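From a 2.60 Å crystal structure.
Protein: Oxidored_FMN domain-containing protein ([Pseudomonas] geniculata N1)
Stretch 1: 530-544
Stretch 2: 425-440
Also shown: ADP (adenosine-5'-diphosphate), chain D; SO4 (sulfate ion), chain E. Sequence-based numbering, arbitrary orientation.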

# COMPACT_ATOMS: atom_id res chain seq x y z
N TYR A 530 13.23 12.39 3.37
CA TYR A 530 12.85 11.29 4.31
C TYR A 530 12.03 10.20 3.59
O TYR A 530 11.49 9.28 4.28
CB TYR A 530 12.05 11.84 5.51
CG TYR A 530 12.82 12.67 6.51
CD1 TYR A 530 14.15 13.02 6.31
CD2 TYR A 530 12.21 13.14 7.65
CE1 TYR A 530 14.86 13.77 7.23
CE2 TYR A 530 12.88 13.93 8.57
CZ TYR A 530 14.21 14.24 8.37
OH TYR A 530 14.86 14.96 9.32
N TYR A 531 11.91 10.25 2.26
CA TYR A 531 11.19 9.19 1.49
C TYR A 531 12.17 8.47 0.55
O TYR A 531 13.30 8.22 0.96
CB TYR A 531 9.93 9.84 0.92
CG TYR A 531 8.92 8.90 0.33
CD1 TYR A 531 8.96 7.54 0.56
CD2 TYR A 531 7.93 9.37 -0.51
CE1 TYR A 531 8.05 6.68 -0.03
CE2 TYR A 531 6.99 8.52 -1.08
CZ TYR A 531 7.05 7.16 -0.86
OH TYR A 531 6.13 6.31 -1.42
N TYR A 532 11.82 8.20 -0.70
CA TYR A 532 12.58 7.29 -1.61
C TYR A 532 13.63 8.03 -2.45
O TYR A 532 14.56 7.38 -2.91
CB TYR A 532 11.60 6.61 -2.57
CG TYR A 532 10.86 7.57 -3.47
CD1 TYR A 532 9.66 8.14 -3.07
CD2 TYR A 532 11.34 7.90 -4.72
CE1 TYR A 532 8.95 8.99 -3.90
CE2 TYR A 532 10.65 8.75 -5.56
CZ TYR A 532 9.45 9.31 -5.15
OH TYR A 532 8.77 10.15 -5.98
N MET A 533 13.47 9.33 -2.71
CA MET A 533 14.27 10.02 -3.76
C MET A 533 15.77 9.95 -3.44
O MET A 533 16.56 9.77 -4.38
CB MET A 533 13.88 11.48 -3.92
CG MET A 533 14.68 12.20 -5.00
SD MET A 533 14.75 11.34 -6.60
CE MET A 533 13.26 11.96 -7.38
N ALA A 534 16.16 10.08 -2.19
CA ALA A 534 17.58 10.07 -1.81
C ALA A 534 18.11 8.64 -1.84
O ALA A 534 19.27 8.47 -2.27
CB ALA A 534 17.79 10.73 -0.46
N ALA A 535 17.33 7.65 -1.38
CA ALA A 535 17.77 6.24 -1.35
C ALA A 535 17.91 5.78 -2.80
O ALA A 535 18.83 4.97 -3.11
CB ALA A 535 16.82 5.35 -0.59
N VAL A 536 17.06 6.29 -3.67
CA VAL A 536 17.05 5.89 -5.10
C VAL A 536 18.29 6.48 -5.78
O VAL A 536 18.90 5.77 -6.60
CB VAL A 536 15.71 6.25 -5.78
CG1 VAL A 536 15.72 5.98 -7.27
CG2 VAL A 536 14.56 5.50 -5.14
N VAL A 537 18.68 7.72 -5.47
CA VAL A 537 19.84 8.36 -6.15
C VAL A 537 21.09 7.61 -5.68
O VAL A 537 21.89 7.24 -6.53
CB VAL A 537 19.94 9.89 -5.98
CG1 VAL A 537 18.70 10.61 -6.45
CG2 VAL A 537 20.25 10.31 -4.58
N ALA A 538 21.16 7.31 -4.39
CA ALA A 538 22.26 6.53 -3.77
C ALA A 538 22.48 5.26 -4.59
O ALA A 538 23.61 5.03 -5.06
CB ALA A 538 21.93 6.21 -2.33
N ASP A 539 21.41 4.49 -4.78
CA ASP A 539 21.41 3.21 -5.54
C ASP A 539 21.96 3.48 -6.93
O ASP A 539 22.92 2.81 -7.32
CB ASP A 539 20.02 2.59 -5.60
CG ASP A 539 20.05 1.09 -5.79
OD1 ASP A 539 20.76 0.63 -6.70
OD2 ASP A 539 19.39 0.40 -5.00
N ARG A 540 21.38 4.44 -7.64
CA ARG A 540 21.80 4.85 -9.00
C ARG A 540 23.31 5.11 -9.01
O ARG A 540 23.98 4.66 -9.96
CB ARG A 540 21.04 6.11 -9.42
CG ARG A 540 21.41 6.65 -10.78
CD ARG A 540 20.78 5.82 -11.87
NE ARG A 540 21.07 6.42 -13.18
CZ ARG A 540 22.07 6.06 -13.98
NH1 ARG A 540 22.91 5.09 -13.64
NH2 ARG A 540 22.21 6.70 -15.15
N LEU A 541 23.81 5.80 -7.98
CA LEU A 541 25.20 6.30 -7.90
C LEU A 541 26.16 5.16 -7.56
O LEU A 541 27.27 5.13 -8.13
CB LEU A 541 25.29 7.38 -6.83
CG LEU A 541 24.69 8.74 -7.19
CD1 LEU A 541 24.53 9.57 -5.92
CD2 LEU A 541 25.56 9.48 -8.20
N ALA A 542 25.79 4.29 -6.63
CA ALA A 542 26.64 3.13 -6.27
C ALA A 542 26.81 2.26 -7.54
O ALA A 542 27.96 1.88 -7.87
CB ALA A 542 26.07 2.37 -5.09
N ARG A 543 25.72 2.06 -8.27
CA ARG A 543 25.68 1.24 -9.52
C ARG A 543 26.46 1.89 -10.66
O ARG A 543 26.67 1.22 -11.63
CB ARG A 543 24.25 1.06 -10.02
CG ARG A 543 23.39 0.16 -9.16
CD ARG A 543 22.09 -0.07 -9.90
NE ARG A 543 21.00 -0.44 -9.01
CZ ARG A 543 19.86 -0.99 -9.41
NH1 ARG A 543 19.68 -1.24 -10.70
NH2 ARG A 543 18.93 -1.28 -8.52
N ALA A 544 26.76 3.19 -10.59
CA ALA A 544 27.59 3.89 -11.59
C ALA A 544 29.08 3.70 -11.25
O ALA A 544 29.92 4.03 -12.12
CB ALA A 544 27.22 5.34 -11.65
PB ADP D . 2.53 16.77 -10.95
O1B ADP D . 1.71 16.22 -12.10
O2B ADP D . 2.92 15.72 -9.92
O3B ADP D . 1.90 18.00 -10.34
PA ADP D . 4.81 16.91 -12.79
O1A ADP D . 4.70 15.43 -12.92
O2A ADP D . 6.14 17.51 -12.53
O3A ADP D . 3.89 17.35 -11.57
O5' ADP D . 4.09 17.62 -14.04
C5' ADP D . 4.55 18.88 -14.59
C4' ADP D . 4.62 18.77 -16.09
O4' ADP D . 4.15 20.02 -16.67
C3' ADP D . 6.04 18.57 -16.67
O3' ADP D . 6.05 17.78 -17.85
C2' ADP D . 6.44 20.02 -16.98
O2' ADP D . 7.55 20.18 -17.84
C1' ADP D . 5.12 20.50 -17.57
N9 ADP D . 5.02 21.94 -17.74
C8 ADP D . 5.50 22.93 -16.92
N7 ADP D . 5.27 24.14 -17.37
C5 ADP D . 4.61 23.94 -18.58
C6 ADP D . 4.09 24.82 -19.55
N6 ADP D . 4.13 26.14 -19.45
N1 ADP D . 3.49 24.28 -20.64
C2 ADP D . 3.42 22.95 -20.74
N3 ADP D . 3.86 22.03 -19.89
C4 ADP D . 4.45 22.59 -18.82
S SO4 E . 15.57 5.95 -22.99
O1 SO4 E . 14.70 5.16 -23.87
O2 SO4 E . 14.78 6.88 -22.18
O3 SO4 E . 16.31 5.05 -22.12
O4 SO4 E . 16.51 6.72 -23.81
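Stretch 2, residues 425-440: GRLVRERRLPRLSAWG

The centre of the contact is Val536, on the helix that includes residues 533-542 of stretch 1. Its CA-to-CB bond points toward stretch 2, and Val536 CG1 packs against Leu433 CB at 3.5 Å, Pro434 O at 3.5 Å and Leu436 CD1 at 4.2 Å. Stretch 2 meets this methyl group with a chain that folds back on itself. A short helix beginning near Arg426 runs into a type I turn from Glu430 to Leu433, and a type II turn follows directly from Leu433 to Leu436. Arg435 occupies the third position of the second turn with positive phi (70°), and a 3-10 segment at 438-439 comes next. Numbering rises together in the two stretches from Met533 beside Glu430 (CA to CA, 8.8 Å) to Arg540 beside Pro434 (CA to CA, 6.0 Å); stretch 2 then doubles back, so that Leu436 and Trp439 reach Tyr532.

Toward the start of stretch 1, Met533 SD lies 4.1 Å from Leu433 CD1, while Tyr532 CE2 touches Leu436 CD1 at 3.7 Å. Trp439 directs its edge at one face of the Tyr532 ring, with Trp439 CZ3 3.6 Å from Tyr532 CZ and the planes at 73°. Beyond this packing, Tyr532 OH donates a hydrogen bond to Glu430 OE1 (2.6 Å), whose partner oxygen OE2 is held by Arg426 NE at 2.9 Å in a salt bridge. The backbone N of Arg426 in turn binds ADP O1A at 2.8 Å.

At the other end, Pro434 CD packs on Arg540 CD (3.7 Å), and Pro434 CB lies over one face of the Arg543 guanidinium, 3.5 Å from Arg543 CZ. Asp539 bridges two arginines, OD2 accepting from Arg435 NH1 (3.1 Å) and OD1 from Arg543 NE (2.6 Å); its charge offsets the close approach of Arg543 NH2 to Arg435 NH1 at 3.7 Å.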

# COMPACT_ATOMS: atom_id res chain seq x y z
N GLY A 425 5.24 13.82 -16.93
CA GLY A 425 5.92 14.85 -16.13
C GLY A 425 7.07 14.24 -15.34
O GLY A 425 7.94 13.62 -15.96
N ARG A 426 7.02 14.37 -14.01
CA ARG A 426 8.10 13.92 -13.08
C ARG A 426 8.36 12.42 -13.26
O ARG A 426 9.50 12.00 -13.04
CB ARG A 426 7.74 14.24 -11.64
CG ARG A 426 6.49 13.52 -11.14
CD ARG A 426 6.06 14.06 -9.78
NE ARG A 426 6.96 13.61 -8.74
CZ ARG A 426 6.87 13.94 -7.47
NH1 ARG A 426 5.91 14.76 -7.06
NH2 ARG A 426 7.75 13.46 -6.61
N LEU A 427 7.35 11.67 -13.69
CA LEU A 427 7.47 10.19 -13.84
C LEU A 427 8.22 9.78 -15.11
O LEU A 427 8.72 8.64 -15.12
CB LEU A 427 6.09 9.53 -13.80
CG LEU A 427 5.47 9.46 -12.41
CD1 LEU A 427 4.06 8.86 -12.50
CD2 LEU A 427 6.36 8.67 -11.46
N VAL A 428 8.34 10.64 -16.13
CA VAL A 428 9.19 10.35 -17.32
C VAL A 428 10.57 9.92 -16.81
O VAL A 428 10.97 8.83 -17.15
CB VAL A 428 9.31 11.52 -18.31
CG1 VAL A 428 10.55 11.40 -19.17
CG2 VAL A 428 8.07 11.65 -19.19
N ARG A 429 11.23 10.76 -15.99
CA ARG A 429 12.63 10.53 -15.51
C ARG A 429 12.65 9.66 -14.25
O ARG A 429 13.56 8.85 -14.13
CB ARG A 429 13.33 11.85 -15.24
CG ARG A 429 13.69 12.63 -16.50
CD ARG A 429 14.30 13.98 -16.18
NE ARG A 429 13.45 14.75 -15.28
CZ ARG A 429 13.87 15.74 -14.49
NH1 ARG A 429 15.16 16.07 -14.46
NH2 ARG A 429 13.03 16.37 -13.70
N GLU A 430 11.67 9.80 -13.35
CA GLU A 430 11.61 9.00 -12.10
C GLU A 430 11.49 7.51 -12.43
O GLU A 430 12.17 6.71 -11.74
CB GLU A 430 10.43 9.40 -11.19
CG GLU A 430 10.71 10.61 -10.32
CD GLU A 430 9.75 10.79 -9.15
OE1 GLU A 430 9.52 9.82 -8.41
OE2 GLU A 430 9.23 11.90 -8.98
N ARG A 431 10.64 7.14 -13.39
CA ARG A 431 10.35 5.70 -13.73
C ARG A 431 11.61 5.02 -14.27
O ARG A 431 11.65 3.78 -14.19
CB ARG A 431 9.22 5.54 -14.76
CG ARG A 431 9.62 5.89 -16.19
CD ARG A 431 8.42 5.95 -17.12
NE ARG A 431 7.78 4.64 -17.26
CZ ARG A 431 6.61 4.42 -17.87
NH1 ARG A 431 5.92 5.42 -18.40
NH2 ARG A 431 6.12 3.20 -17.92
N ARG A 432 12.59 5.79 -14.75
CA ARG A 432 13.90 5.30 -15.28
C ARG A 432 14.98 5.21 -14.19
O ARG A 432 16.07 4.72 -14.51
CB ARG A 432 14.38 6.22 -16.40
CG ARG A 432 13.64 6.02 -17.72
CD ARG A 432 13.73 7.27 -18.56
NE ARG A 432 13.28 7.06 -19.92
CZ ARG A 432 12.03 7.21 -20.36
NH1 ARG A 432 11.04 7.54 -19.54
NH2 ARG A 432 11.76 7.02 -21.65
N LEU A 433 14.71 5.69 -12.96
CA LEU A 433 15.64 5.52 -11.82
C LEU A 433 15.53 4.09 -11.29
O LEU A 433 14.47 3.47 -11.37
CB LEU A 433 15.31 6.51 -10.70
CG LEU A 433 15.59 7.98 -11.00
CD1 LEU A 433 15.10 8.84 -9.86
CD2 LEU A 433 17.07 8.21 -11.27
N PRO A 434 16.59 3.52 -10.69
CA PRO A 434 16.56 2.13 -10.24
C PRO A 434 15.41 1.87 -9.24
O PRO A 434 15.23 2.62 -8.30
CB PRO A 434 17.92 1.91 -9.56
CG PRO A 434 18.80 2.98 -10.15
CD PRO A 434 17.88 4.16 -10.36
N ARG A 435 14.67 0.81 -9.55
CA ARG A 435 13.58 0.11 -8.80
C ARG A 435 12.31 0.97 -8.72
O ARG A 435 11.39 0.52 -8.03
CB ARG A 435 14.07 -0.57 -7.52
CG ARG A 435 14.59 0.28 -6.39
CD ARG A 435 15.81 -0.36 -5.73
NE ARG A 435 15.64 -1.78 -5.54
CZ ARG A 435 16.60 -2.66 -5.26
NH1 ARG A 435 17.84 -2.26 -5.07
NH2 ARG A 435 16.31 -3.94 -5.12
N LEU A 436 12.18 1.98 -9.58
CA LEU A 436 10.97 2.84 -9.66
C LEU A 436 10.23 2.58 -10.97
O LEU A 436 9.40 3.41 -11.34
CB LEU A 436 11.39 4.31 -9.58
CG LEU A 436 11.77 4.85 -8.20
CD1 LEU A 436 11.65 6.35 -8.21
CD2 LEU A 436 10.90 4.25 -7.09
N SER A 437 10.48 1.46 -11.63
CA SER A 437 9.97 1.16 -12.98
C SER A 437 8.44 1.03 -12.98
O SER A 437 7.81 1.68 -13.85
CB SER A 437 10.60 -0.08 -13.54
OG SER A 437 10.26 -0.20 -14.89
N ALA A 438 7.89 0.21 -12.08
CA ALA A 438 6.42 -0.04 -11.95
C ALA A 438 5.62 1.27 -11.79
O ALA A 438 4.46 1.27 -12.15
CB ALA A 438 6.16 -0.94 -10.77
N TRP A 439 6.21 2.35 -11.27
CA TRP A 439 5.46 3.62 -11.01
C TRP A 439 5.07 4.28 -12.34
O TRP A 439 4.25 5.21 -12.30
CB TRP A 439 6.23 4.57 -10.07
CG TRP A 439 6.51 3.99 -8.71
CD1 TRP A 439 6.53 2.66 -8.33
CD2 TRP A 439 6.89 4.72 -7.54
NE1 TRP A 439 6.86 2.53 -7.01
CE2 TRP A 439 7.11 3.78 -6.51
CE3 TRP A 439 7.09 6.07 -7.28
CZ2 TRP A 439 7.52 4.17 -5.24
CZ3 TRP A 439 7.50 6.46 -6.03
CH2 TRP A 439 7.71 5.51 -5.02
N GLY A 440 5.60 3.79 -13.47
CA GLY A 440 5.23 4.28 -14.81
C GLY A 440 3.79 3.93 -15.17
O GLY A 440 3.20 4.56 -16.12